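Long-range contacts in nitrilotriacetate monooxygenase (Burkholderia pseudomallei, PDB 3SDO), which probably acts as an FMN-dependent monooxygenase, inserting an atom of molecular oxygen into an organic substrate: residues P106-R111 against V200-N205; A114-L118 against I206-Q211; D166-D170 against Y439-Y444. All coordinates share one frame; numbering follows the deposited sequence.

Interaction 1: residues P106-R111 against V200-N205; sequences PYNVAR and VEGPLN
Tyr107 reaches from the first turns of helix 106-119 to the loop 200-205, and its ring carries much of the contact. With CG anti to the backbone N (chi1 -160°), the bond from CB sends the ring off the helix and in among the loop residues. CD1 faces two methyl groups, Leu204 CD1 and, 4.2 Å away, Val200 CG1. One atom further, CE1 comes within 3.8 Å of Leu204 CD1, which sits over the ring face as a CH-pi partner, 4.0 Å from the ring centroid and displaced toward the rim. At the tip, OH donates a hydrogen bond to Pro203 O at 2.8 Å; the acceptor lies near the ring plane, and the hydroxyl meets it in the carbonyl plane on a lone pair. A cis peptide bond precedes this proline. The same Leu204 methyl is wedged against the helix, 3.5 Å from Arg111 CG and 4.0 Å from Ala110 CB. Beyond CG the arginine chain passes Asn205, whose amide plane is turned 65° from the guanidinium with ND2 over one guanidinium face. A water accepts from Arg111 NH2 and lies 3.0 Å from Asn205 OD1, to which it probably donates, while Arg111 forms its salt bridge with Asp61 of the second subunit, a residue predicted to bind FMN. Asn139 of that subunit hydrogen-bonds Gly202 N, so the contact borders the dimer interface of this luciferase-like TIM barrel. Such chemistry implies a division of labour: methyl groups and the phenol face fill a buried seam, while the phenolic hydroxyl satisfies a loop carbonyl within it.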
ATOM      1  N   PRO A 106       5.373  -2.142 -13.601  1.00 22.82           N
ATOM      2  CA  PRO A 106       6.634  -1.688 -12.999  1.00 22.15           C
ATOM      3  C   PRO A 106       6.660  -0.192 -12.636  1.00 20.89           C
ATOM      4  O   PRO A 106       7.237   0.168 -11.618  1.00 19.12           O
ATOM      5  CB  PRO A 106       7.688  -1.991 -14.078  1.00 22.90           C
ATOM      6  CG  PRO A 106       6.944  -2.380 -15.289  1.00 24.10           C
ATOM      7  CD  PRO A 106       5.585  -2.814 -14.895  1.00 23.54           C
ATOM      8  N   TYR A 107       6.032   0.660 -13.441  1.00 19.44           N
ATOM      9  CA  TYR A 107       6.006   2.090 -13.102  1.00 19.23           C
ATOM     10  C   TYR A 107       5.279   2.334 -11.778  1.00 18.38           C
ATOM     11  O   TYR A 107       5.731   3.143 -10.954  1.00 17.81           O
ATOM     12  CB  TYR A 107       5.410   2.938 -14.241  1.00 19.65           C
ATOM     13  CG  TYR A 107       5.791   4.418 -14.180  1.00 19.30           C
ATOM     14  CD1 TYR A 107       7.015   4.874 -14.682  1.00 20.83           C
ATOM     15  CD2 TYR A 107       4.933   5.356 -13.610  1.00 20.42           C
ATOM     16  CE1 TYR A 107       7.358   6.238 -14.648  1.00 19.32           C
ATOM     17  CE2 TYR A 107       5.272   6.710 -13.548  1.00 20.76           C
ATOM     18  CZ  TYR A 107       6.483   7.144 -14.073  1.00 22.05           C
ATOM     19  OH  TYR A 107       6.809   8.481 -14.009  1.00 20.67           O
ATOM     20  N   ASN A 108       4.178   1.623 -11.555  1.00 17.78           N
ATOM     21  CA  ASN A 108       3.427   1.752 -10.304  1.00 17.66           C
ATOM     22  C   ASN A 108       4.198   1.178  -9.110  1.00 17.55           C
ATOM     23  O   ASN A 108       4.178   1.749  -8.028  1.00 17.53           O
ATOM     24  CB  ASN A 108       2.046   1.054 -10.401  1.00 17.59           C
ATOM     25  CG  ASN A 108       1.089   1.776 -11.336  1.00 19.68           C
ATOM     26  OD1 ASN A 108       1.197   2.990 -11.522  1.00 19.21           O
ATOM     27  ND2 ASN A 108       0.151   1.030 -11.940  1.00 17.83           N
ATOM     28  N   VAL A 109       4.826   0.018  -9.297  1.00 17.17           N
ATOM     29  CA  VAL A 109       5.652  -0.574  -8.253  1.00 16.69           C
ATOM     30  C   VAL A 109       6.766   0.374  -7.851  1.00 16.87           C
ATOM     31  O   VAL A 109       6.988   0.639  -6.663  1.00 16.81           O
ATOM     32  CB  VAL A 109       6.226  -1.939  -8.704  1.00 16.91           C
ATOM     33  CG1 VAL A 109       7.249  -2.479  -7.663  1.00 14.39           C
ATOM     34  CG2 VAL A 109       5.064  -2.940  -8.914  1.00 17.60           C
ATOM     35  N   ALA A 110       7.461   0.900  -8.841  1.00 17.07           N
ATOM     36  CA  ALA A 110       8.544   1.826  -8.579  1.00 17.40           C
ATOM     37  C   ALA A 110       8.074   3.041  -7.754  1.00 17.58           C
ATOM     38  O   ALA A 110       8.725   3.408  -6.752  1.00 18.14           O
ATOM     39  CB  ALA A 110       9.203   2.248  -9.898  1.00 17.53           C
ATOM     40  N   ARG A 111       6.947   3.635  -8.142  1.00 17.50           N
ATOM     41  CA  ARG A 111       6.417   4.815  -7.450  1.00 17.61           C
ATOM     42  C   ARG A 111       5.963   4.499  -6.045  1.00 16.88           C
ATOM     43  O   ARG A 111       6.252   5.255  -5.125  1.00 16.48           O
ATOM     44  CB  ARG A 111       5.214   5.424  -8.193  1.00 18.37           C
ATOM     45  CG  ARG A 111       5.518   6.136  -9.508  1.00 18.89           C
ATOM     46  CD  ARG A 111       4.288   6.873 -10.002  1.00 19.95           C
ATOM     47  NE  ARG A 111       3.957   8.021  -9.162  1.00 18.63           N
ATOM     48  CZ  ARG A 111       2.731   8.498  -8.957  1.00 19.32           C
ATOM     49  NH1 ARG A 111       1.664   7.915  -9.488  1.00 17.08           N
ATOM     50  NH2 ARG A 111       2.573   9.559  -8.183  1.00 18.62           N
ATOM     51  N   VAL A 200       8.759   0.885 -21.206  1.00 25.72           N
ATOM     52  CA  VAL A 200       8.601   1.958 -20.211  1.00 24.84           C
ATOM     53  C   VAL A 200       9.657   3.058 -20.433  1.00 25.03           C
ATOM     54  O   VAL A 200      10.859   2.826 -20.289  1.00 24.61           O
ATOM     55  CB  VAL A 200       8.729   1.406 -18.765  1.00 24.84           C
ATOM     56  CG1 VAL A 200       8.659   2.555 -17.709  1.00 22.69           C
ATOM     57  CG2 VAL A 200       7.676   0.330 -18.501  1.00 23.44           C
ATOM     58  N   GLU A 201       9.199   4.250 -20.779  1.00 24.72           N
ATOM     59  CA  GLU A 201      10.095   5.336 -21.131  1.00 25.82           C
ATOM     60  C   GLU A 201      10.724   5.998 -19.908  1.00 25.11           C
ATOM     61  O   GLU A 201      11.921   6.319 -19.923  1.00 25.02           O
ATOM     62  CB  GLU A 201       9.340   6.357 -21.965  1.00 26.72           C
ATOM     63  CG  GLU A 201      10.166   7.511 -22.473  1.00 30.87           C
ATOM     64  CD  GLU A 201       9.333   8.427 -23.337  1.00 35.64           C
ATOM     65  OE1 GLU A 201       9.092   8.064 -24.501  1.00 37.99           O
ATOM     66  OE2 GLU A 201       8.895   9.487 -22.833  1.00 40.67           O
ATOM     67  N   GLY A 202       9.922   6.205 -18.861  1.00 23.90           N
ATOM     68  CA  GLY A 202      10.362   7.016 -17.720  1.00 23.97           C
ATOM     69  C   GLY A 202      10.452   8.469 -18.156  1.00 24.06           C
ATOM     70  O   GLY A 202       9.975   8.820 -19.230  1.00 23.90           O
ATOM     71  N   PRO A 203      11.018   9.344 -17.308  1.00 24.07           N
ATOM     72  CA  PRO A 203      11.549   9.076 -15.999  1.00 23.35           C
ATOM     73  C   PRO A 203      10.452   8.869 -14.962  1.00 22.40           C
ATOM     74  O   PRO A 203       9.273   9.137 -15.219  1.00 22.36           O
ATOM     75  CB  PRO A 203      12.314  10.361 -15.654  1.00 24.36           C
ATOM     76  CG  PRO A 203      12.119  11.315 -16.799  1.00 24.81           C
ATOM     77  CD  PRO A 203      10.991  10.787 -17.598  1.00 24.61           C
ATOM     78  N   LEU A 204      10.865   8.397 -13.794  1.00 21.30           N
ATOM     79  CA  LEU A 204      10.002   8.365 -12.623  1.00 20.07           C
ATOM     80  C   LEU A 204       9.767   9.779 -12.096  1.00 20.21           C
ATOM     81  O   LEU A 204      10.631  10.663 -12.276  1.00 21.09           O
ATOM     82  CB  LEU A 204      10.661   7.519 -11.538  1.00 19.49           C
ATOM     83  CG  LEU A 204       9.731   6.935 -10.467  1.00 18.54           C
ATOM     84  CD1 LEU A 204       8.665   5.989 -11.074  1.00 17.95           C
ATOM     85  CD2 LEU A 204      10.528   6.194  -9.417  1.00 15.78           C
ATOM     86  N   ASN A 205       8.623   9.978 -11.421  1.00 19.51           N
ATOM     87  CA  ASN A 205       8.248  11.283 -10.865  1.00 19.66           C
ATOM     88  C   ASN A 205       8.408  11.364  -9.342  1.00 19.01           C
ATOM     89  O   ASN A 205       7.688  12.089  -8.657  1.00 19.22           O
ATOM     90  CB  ASN A 205       6.843  11.719 -11.318  1.00 20.12           C
ATOM     91  CG  ASN A 205       5.755  10.764 -10.891  1.00 20.18           C
ATOM     92  OD1 ASN A 205       6.021   9.722 -10.301  1.00 21.46           O
ATOM     93  ND2 ASN A 205       4.513  11.120 -11.199  1.00 19.18           N
TER
HETATM   94  O   HOH W   1       5.296   9.993  -7.441  1.00 13.62           O

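Interaction 2: residues A114-L118 against I206-Q211; sequences ASLDL and IRRSPQ
Ala114 and Ile206 lead the apolar part of this contact, where the later turns of helix 106-119 meet the loop 206-211. Ala114 CB and Ile206 CG2 are 3.5 Å apart. The other branch of the isoleucine, with CG1 anti to the backbone N (chi1 -173°), extends along the helix until CD1 lies 3.5 Å from Ser115 CA. Leu118 slides past this branch in the opposite direction, its CD2 4.1 Å from Ile206 CD1. Its other methyl, CD1, rests against Arg207 CG and Arg208 O, and the leucine and arginine side chains cross at about a right angle. Arg207 NE bonds back to Arg208 O along a fairly straight path (161°), a link that fixes the bent end of its chain beside the leucine. The helix belongs to the TIM-barrel scaffold of luciferase-like monooxygenases, lying between barrel strands 94-100 and 124-129, and the loop leads into the next strand, 215-218. Hydrogen bonds gather on Asp117. Ser209 OG donates to Asp117 OD2 at a very short 2.5 Å and also accepts from Gln211 N, which makes residues 209-211 an ST turn. Gln211 NE2 donates to Asp117 OD1 over 2.8 Å, on the syn side and 20° out of the carboxylate plane, so each carboxylate oxygen receives one bond from this turn. Both partners of the second bond also reach Ala124 at the start of strand 124-129: Asp117 OD1 takes its N-H and Gln211 NE2 donates to its carbonyl. Water 2 joins the backbones, donating to Ala114 O (2.8 Å) and to Arg207 O. On the other subunit, Phe77 packs against Ser115 and Leu118, and Ser115 OG hydrogen-bonds Ser81.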
ATOM      1  N   ALA A 114       9.029   3.628  -3.920  1.00 16.33           N
ATOM      2  CA  ALA A 114       9.860   4.858  -3.756  1.00 16.51           C
ATOM      3  C   ALA A 114       9.225   5.867  -2.782  1.00 15.80           C
ATOM      4  O   ALA A 114       9.927   6.533  -2.019  1.00 15.51           O
ATOM      5  CB  ALA A 114      10.128   5.525  -5.087  1.00 16.42           C
ATOM      6  N   SER A 115       7.899   5.928  -2.788  1.00 15.62           N
ATOM      7  CA  SER A 115       7.158   6.853  -1.941  1.00 16.09           C
ATOM      8  C   SER A 115       7.195   6.357  -0.495  1.00 15.59           C
ATOM      9  O   SER A 115       7.449   7.136   0.426  1.00 15.48           O
ATOM     10  CB  SER A 115       5.731   7.047  -2.494  1.00 15.96           C
ATOM     11  OG  SER A 115       4.939   7.951  -1.743  1.00 16.43           O
ATOM     12  N   LEU A 116       6.958   5.064  -0.289  1.00 15.84           N
ATOM     13  CA  LEU A 116       7.156   4.468   1.038  1.00 15.41           C
ATOM     14  C   LEU A 116       8.582   4.727   1.544  1.00 15.28           C
ATOM     15  O   LEU A 116       8.781   5.126   2.705  1.00 15.71           O
ATOM     16  CB  LEU A 116       6.846   2.961   1.010  1.00 15.31           C
ATOM     17  CG  LEU A 116       7.217   2.101   2.225  1.00 15.24           C
ATOM     18  CD1 LEU A 116       6.351   2.518   3.452  1.00 12.46           C
ATOM     19  CD2 LEU A 116       7.079   0.590   1.895  1.00 15.40           C
ATOM     20  N   ASP A 117       9.564   4.549   0.672  1.00 14.93           N
ATOM     21  CA  ASP A 117      10.973   4.741   1.030  1.00 15.59           C
ATOM     22  C   ASP A 117      11.254   6.176   1.424  1.00 15.91           C
ATOM     23  O   ASP A 117      11.992   6.407   2.392  1.00 15.85           O
ATOM     24  CB  ASP A 117      11.906   4.325  -0.129  1.00 16.24           C
ATOM     25  CG  ASP A 117      13.259   3.739   0.337  1.00 17.11           C
ATOM     26  OD1 ASP A 117      13.401   3.278   1.484  1.00 17.05           O
ATOM     27  OD2 ASP A 117      14.179   3.726  -0.494  1.00 17.44           O
ATOM     28  N   LEU A 118      10.685   7.149   0.689  1.00 15.48           N
ATOM     29  CA  LEU A 118      10.933   8.557   0.992  1.00 16.07           C
ATOM     30  C   LEU A 118      10.214   8.982   2.295  1.00 15.79           C
ATOM     31  O   LEU A 118      10.782   9.658   3.144  1.00 15.89           O
ATOM     32  CB  LEU A 118      10.503   9.430  -0.169  1.00 16.39           C
ATOM     33  CG  LEU A 118      11.097  10.827  -0.236  1.00 19.33           C
ATOM     34  CD1 LEU A 118      12.626  10.770  -0.461  1.00 21.43           C
ATOM     35  CD2 LEU A 118      10.421  11.629  -1.350  1.00 16.76           C
ATOM     36  N   ILE A 206       9.394  10.640  -8.825  1.00 18.55           N
ATOM     37  CA  ILE A 206       9.781  10.763  -7.422  1.00 17.97           C
ATOM     38  C   ILE A 206      11.271  10.447  -7.295  1.00 18.33           C
ATOM     39  O   ILE A 206      11.831   9.637  -8.062  1.00 19.07           O
ATOM     40  CB  ILE A 206       8.925   9.874  -6.518  1.00 17.13           C
ATOM     41  CG1 ILE A 206       9.242  10.149  -5.046  1.00 18.73           C
ATOM     42  CG2 ILE A 206       9.129   8.390  -6.884  1.00 15.66           C
ATOM     43  CD1 ILE A 206       8.262   9.468  -4.070  1.00 16.49           C
ATOM     44  N   ARG A 207      11.903  11.116  -6.340  1.00 18.29           N
ATOM     45  CA  ARG A 207      13.354  11.041  -6.148  1.00 18.43           C
ATOM     46  C   ARG A 207      13.778   9.780  -5.383  1.00 17.43           C
ATOM     47  O   ARG A 207      12.929   8.968  -4.964  1.00 17.18           O
ATOM     48  CB  ARG A 207      13.839  12.282  -5.392  1.00 18.36           C
ATOM     49  CG  ARG A 207      13.275  12.427  -3.969  1.00 18.96           C
ATOM     50  CD  ARG A 207      14.130  13.366  -3.174  1.00 19.85           C
ATOM     51  NE  ARG A 207      15.460  12.787  -2.968  1.00 20.37           N
ATOM     52  CZ  ARG A 207      16.559  13.474  -2.716  1.00 22.74           C
ATOM     53  NH1 ARG A 207      16.517  14.803  -2.615  1.00 22.65           N
ATOM     54  NH2 ARG A 207      17.719  12.826  -2.558  1.00 24.00           N
ATOM     55  N   ARG A 208      15.086   9.682  -5.142  1.00 17.72           N
ATOM     56  CA  ARG A 208      15.698   8.559  -4.426  1.00 17.73           C
ATOM     57  C   ARG A 208      15.691   8.847  -2.917  1.00 17.36           C
ATOM     58  O   ARG A 208      15.648   9.989  -2.528  1.00 18.56           O
ATOM     59  CB  ARG A 208      17.121   8.334  -4.946  1.00 17.80           C
ATOM     60  CG  ARG A 208      17.166   8.107  -6.452  1.00 19.15           C
ATOM     61  CD  ARG A 208      18.579   7.962  -7.032  1.00 20.84           C
ATOM     62  NE  ARG A 208      19.038   6.585  -7.027  1.00 21.30           N
ATOM     63  CZ  ARG A 208      19.988   6.071  -6.245  1.00 19.49           C
ATOM     64  NH1 ARG A 208      20.599   6.812  -5.341  1.00 18.76           N
ATOM     65  NH2 ARG A 208      20.288   4.782  -6.350  1.00 19.18           N
ATOM     66  N   SER A 209      15.722   7.799  -2.094  1.00 16.54           N
ATOM     67  CA  SER A 209      15.641   7.895  -0.631  1.00 16.73           C
ATOM     68  C   SER A 209      17.004   8.042   0.034  1.00 17.00           C
ATOM     69  O   SER A 209      18.038   8.021  -0.635  1.00 17.27           O
ATOM     70  CB  SER A 209      14.965   6.634  -0.069  1.00 16.25           C
ATOM     71  OG  SER A 209      15.849   5.510  -0.099  1.00 17.13           O
ATOM     72  N   PRO A 210      17.019   8.167   1.366  1.00 17.60           N
ATOM     73  CA  PRO A 210      18.311   8.186   2.020  1.00 18.16           C
ATOM     74  C   PRO A 210      19.073   6.852   1.983  1.00 18.36           C
ATOM     75  O   PRO A 210      20.233   6.833   2.364  1.00 18.97           O
ATOM     76  CB  PRO A 210      17.960   8.578   3.458  1.00 18.74           C
ATOM     77  CG  PRO A 210      16.699   9.400   3.308  1.00 17.36           C
ATOM     78  CD  PRO A 210      15.947   8.646   2.271  1.00 17.34           C
ATOM     79  N   GLN A 211      18.468   5.757   1.505  1.00 17.50           N
ATOM     80  CA  GLN A 211      19.253   4.519   1.286  1.00 17.34           C
ATOM     81  C   GLN A 211      19.476   4.222  -0.204  1.00 17.69           C
ATOM     82  O   GLN A 211      20.008   3.167  -0.572  1.00 18.56           O
ATOM     83  CB  GLN A 211      18.620   3.332   1.990  1.00 16.38           C
ATOM     84  CG  GLN A 211      17.238   2.944   1.487  1.00 16.21           C
ATOM     85  CD  GLN A 211      16.726   1.671   2.110  1.00 15.27           C
ATOM     86  OE1 GLN A 211      17.470   0.948   2.798  1.00 16.31           O
ATOM     87  NE2 GLN A 211      15.457   1.370   1.865  1.00 10.15           N
TER
HETATM   88  O   HOH W   2      12.493   7.383  -2.629  1.00  8.97           O

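Interaction 3: residues D166-D170 against Y439-Y444; sequences DSWDD and YKESRY
Asp166 and Ser442 bring the two irregular segments together, their CA atoms 5.4 Å apart. In 439-444 Ser442 OG accepts from Tyr444 N, an ST turn near the end of the chain, and it lies against the loop that follows helix 150-165 of the TIM-barrel fold. Asp166 OD2 is held from two opposite faces of its carboxylate plane: Arg443 N approaches from above at 2.8 Å with an almost perfectly straight N-H (178°), and Arg443 NE comes on the anti side at 2.9 Å as a salt bridge. The arginine can do both because its CG lies between its backbone N and carbonyl carbon (chi1 68°), which folds the chain back beside the acid. Tyr444 turns its ring edge to Asp166 O, 3.3 Å from CE2, and stacks on His189, which also bonds Asp169 OD1. Water 3 ties Asp166 O and Asp169 OD1 to Ser442 OG. At the more exposed end, Tyr439 OH donates to Asp170 OD2 at 2.6 Å, from above the carboxylate plane. Asp170 OD2 and Glu441 OE1 lie 4.5 Å apart, with water 5 donating to both and accepting from Ser442 N.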
ATOM      1  N   ASP A 166      16.573   5.109 -10.594  1.00 20.99           N
ATOM      2  CA  ASP A 166      17.735   5.961 -10.834  1.00 20.78           C
ATOM      3  C   ASP A 166      17.418   7.165 -11.732  1.00 21.37           C
ATOM      4  O   ASP A 166      18.332   7.801 -12.248  1.00 22.30           O
ATOM      5  CB  ASP A 166      18.904   5.116 -11.376  1.00 21.10           C
ATOM      6  CG  ASP A 166      19.575   4.264 -10.282  1.00 20.43           C
ATOM      7  OD1 ASP A 166      19.223   4.431  -9.087  1.00 21.83           O
ATOM      8  OD2 ASP A 166      20.484   3.451 -10.603  1.00 20.97           O
ATOM      9  N   SER A 167      16.132   7.511 -11.860  1.00 20.53           N
ATOM     10  CA  SER A 167      15.706   8.639 -12.701  1.00 20.75           C
ATOM     11  C   SER A 167      16.350   9.945 -12.262  1.00 21.03           C
ATOM     12  O   SER A 167      16.837  10.719 -13.102  1.00 20.43           O
ATOM     13  CB  SER A 167      14.191   8.815 -12.671  1.00 19.98           C
ATOM     14  OG  SER A 167      13.520   7.718 -13.249  1.00 20.11           O
ATOM     15  N   TRP A 168      16.356  10.155 -10.951  1.00 20.46           N
ATOM     16  CA  TRP A 168      16.757  11.429 -10.334  1.00 21.18           C
ATOM     17  C   TRP A 168      18.063  11.312  -9.565  1.00 21.62           C
ATOM     18  O   TRP A 168      18.095  10.683  -8.515  1.00 21.54           O
ATOM     19  CB  TRP A 168      15.667  11.880  -9.363  1.00 20.67           C
ATOM     20  CG  TRP A 168      14.431  12.399 -10.054  1.00 19.29           C
ATOM     21  CD1 TRP A 168      13.290  11.700 -10.351  1.00 19.14           C
ATOM     22  CD2 TRP A 168      14.220  13.719 -10.505  1.00 21.38           C
ATOM     23  NE1 TRP A 168      12.397  12.506 -10.999  1.00 20.47           N
ATOM     24  CE2 TRP A 168      12.942  13.760 -11.102  1.00 21.26           C
ATOM     25  CE3 TRP A 168      15.002  14.879 -10.495  1.00 22.20           C
ATOM     26  CZ2 TRP A 168      12.426  14.908 -11.664  1.00 22.08           C
ATOM     27  CZ3 TRP A 168      14.487  16.015 -11.051  1.00 24.13           C
ATOM     28  CH2 TRP A 168      13.214  16.026 -11.639  1.00 22.72           C
ATOM     29  N   ASP A 169      19.144  11.921 -10.054  1.00 22.19           N
ATOM     30  CA  ASP A 169      20.376  11.913  -9.271  1.00 22.60           C
ATOM     31  C   ASP A 169      20.085  12.470  -7.877  1.00 22.40           C
ATOM     32  O   ASP A 169      19.232  13.338  -7.709  1.00 21.99           O
ATOM     33  CB  ASP A 169      21.491  12.771  -9.877  1.00 22.78           C
ATOM     34  CG  ASP A 169      22.013  12.257 -11.214  1.00 23.44           C
ATOM     35  OD1 ASP A 169      21.669  11.131 -11.673  1.00 24.83           O
ATOM     36  OD2 ASP A 169      22.809  13.015 -11.802  1.00 23.05           O
ATOM     37  N   ASP A 170      20.832  11.990  -6.893  1.00 23.14           N
ATOM     38  CA  ASP A 170      20.631  12.398  -5.494  1.00 23.72           C
ATOM     39  C   ASP A 170      20.694  13.931  -5.313  1.00 24.35           C
ATOM     40  O   ASP A 170      20.041  14.485  -4.432  1.00 24.96           O
ATOM     41  CB  ASP A 170      21.674  11.719  -4.600  1.00 23.68           C
ATOM     42  CG  ASP A 170      21.504  10.216  -4.531  1.00 24.66           C
ATOM     43  OD1 ASP A 170      20.354   9.720  -4.708  1.00 22.97           O
ATOM     44  OD2 ASP A 170      22.530   9.519  -4.267  1.00 24.60           O
ATOM     45  N   TYR A 439      25.130   1.940   0.993  1.00 23.50           N
ATOM     46  CA  TYR A 439      24.250   2.877   0.301  1.00 23.31           C
ATOM     47  C   TYR A 439      24.212   2.538  -1.190  1.00 23.42           C
ATOM     48  O   TYR A 439      25.238   2.278  -1.800  1.00 23.89           O
ATOM     49  CB  TYR A 439      24.726   4.325   0.550  1.00 23.93           C
ATOM     50  CG  TYR A 439      23.924   5.340  -0.214  1.00 23.95           C
ATOM     51  CD1 TYR A 439      24.333   5.773  -1.485  1.00 24.92           C
ATOM     52  CD2 TYR A 439      22.718   5.824   0.286  1.00 23.99           C
ATOM     53  CE1 TYR A 439      23.574   6.679  -2.205  1.00 23.76           C
ATOM     54  CE2 TYR A 439      21.969   6.733  -0.415  1.00 21.88           C
ATOM     55  CZ  TYR A 439      22.391   7.151  -1.655  1.00 22.33           C
ATOM     56  OH  TYR A 439      21.623   8.039  -2.342  1.00 24.58           O
ATOM     57  N   LYS A 440      23.020   2.514  -1.771  1.00 23.25           N
ATOM     58  CA  LYS A 440      22.867   2.155  -3.175  1.00 23.73           C
ATOM     59  C   LYS A 440      23.082   3.373  -4.078  1.00 23.37           C
ATOM     60  O   LYS A 440      22.171   4.178  -4.254  1.00 22.25           O
ATOM     61  CB  LYS A 440      21.483   1.556  -3.403  1.00 23.81           C
ATOM     62  CG  LYS A 440      21.222   1.090  -4.827  1.00 27.53           C
ATOM     63  CD  LYS A 440      21.591  -0.354  -5.032  1.00 32.18           C
ATOM     64  CE  LYS A 440      21.374  -0.790  -6.486  1.00 34.07           C
ATOM     65  NZ  LYS A 440      20.877  -2.193  -6.531  1.00 36.03           N
ATOM     66  N   GLU A 441      24.284   3.508  -4.647  1.00 23.73           N
ATOM     67  CA  GLU A 441      24.563   4.599  -5.586  1.00 24.94           C
ATOM     68  C   GLU A 441      23.776   4.421  -6.884  1.00 24.63           C
ATOM     69  O   GLU A 441      23.566   3.286  -7.342  1.00 24.65           O
ATOM     70  CB  GLU A 441      26.057   4.699  -5.960  1.00 25.74           C
ATOM     71  CG  GLU A 441      26.986   5.122  -4.832  1.00 28.34           C
ATOM     72  CD  GLU A 441      26.831   6.573  -4.404  1.00 31.07           C
ATOM     73  OE1 GLU A 441      26.364   7.409  -5.207  1.00 33.97           O
ATOM     74  OE2 GLU A 441      27.205   6.890  -3.251  1.00 32.32           O
ATOM     75  N   SER A 442      23.371   5.541  -7.478  1.00 24.01           N
ATOM     76  CA  SER A 442      22.759   5.520  -8.779  1.00 24.35           C
ATOM     77  C   SER A 442      23.739   4.931  -9.788  1.00 26.08           C
ATOM     78  O   SER A 442      24.956   5.169  -9.699  1.00 25.84           O
ATOM     79  CB  SER A 442      22.346   6.925  -9.223  1.00 24.59           C
ATOM     80  OG  SER A 442      21.994   6.947 -10.595  1.00 22.56           O
ATOM     81  N   ARG A 443      23.205   4.187 -10.751  1.00 27.36           N
ATOM     82  CA  ARG A 443      23.994   3.762 -11.911  1.00 29.55           C
ATOM     83  C   ARG A 443      24.638   4.945 -12.663  1.00 31.18           C
ATOM     84  O   ARG A 443      25.601   4.755 -13.393  1.00 31.91           O
ATOM     85  CB  ARG A 443      23.129   2.954 -12.885  1.00 29.64           C
ATOM     86  CG  ARG A 443      22.039   3.809 -13.576  1.00 30.05           C
ATOM     87  CD  ARG A 443      20.951   2.973 -14.196  1.00 28.84           C
ATOM     88  NE  ARG A 443      20.372   2.072 -13.208  1.00 28.75           N
ATOM     89  CZ  ARG A 443      19.735   0.940 -13.499  1.00 27.11           C
ATOM     90  NH1 ARG A 443      19.568   0.568 -14.747  1.00 27.72           N
ATOM     91  NH2 ARG A 443      19.266   0.183 -12.527  1.00 28.47           N
ATOM     92  N   TYR A 444      24.115   6.155 -12.489  1.00 32.67           N
ATOM     93  CA  TYR A 444      24.674   7.327 -13.168  1.00 34.94           C
ATOM     94  C   TYR A 444      25.592   8.190 -12.275  1.00 36.14           C
ATOM     95  O   TYR A 444      26.018   9.255 -12.704  1.00 37.15           O
ATOM     96  CB  TYR A 444      23.555   8.217 -13.741  1.00 35.10           C
ATOM     97  CG  TYR A 444      22.482   7.506 -14.552  1.00 36.15           C
ATOM     98  CD1 TYR A 444      22.715   7.074 -15.876  1.00 37.96           C
ATOM     99  CD2 TYR A 444      21.215   7.306 -14.013  1.00 35.55           C
ATOM    100  CE1 TYR A 444      21.691   6.433 -16.613  1.00 37.55           C
ATOM    101  CE2 TYR A 444      20.212   6.670 -14.722  1.00 35.52           C
ATOM    102  CZ  TYR A 444      20.442   6.239 -16.012  1.00 36.13           C
ATOM    103  OH  TYR A 444      19.396   5.622 -16.658  1.00 34.50           O
TER
HETATM  104  O   HOH W   3      20.400   8.979 -10.901  1.00 10.73           O
HETATM  105  O   HOH W   4      21.724   1.878  -8.837  1.00 25.82           O
HETATM  106  O   HOH W   5      23.852   8.045  -6.149  1.00 14.51           O

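Interactions 1 and 2 share helix 106-119 and the continuous loop 200-211, with centres about 13 Å apart, and both touch the second subunit. Interaction 1 is buried and mainly apolar around one phenol; interaction 2, also largely buried, adds a carboxylate that holds the loop. Interaction 3 is only partly buried and relies on acids, a salt bridge and waters to hold the C-terminal segment. Loop 166-170 joins all three: Ser167 OG and Trp168 NE1 bond Leu204 N and O of interaction 1. Arg208 of interaction 2 forms salt bridges with Asp166 and Asp170 and also bonds Lys440 O, so it reaches both segments of interaction 3.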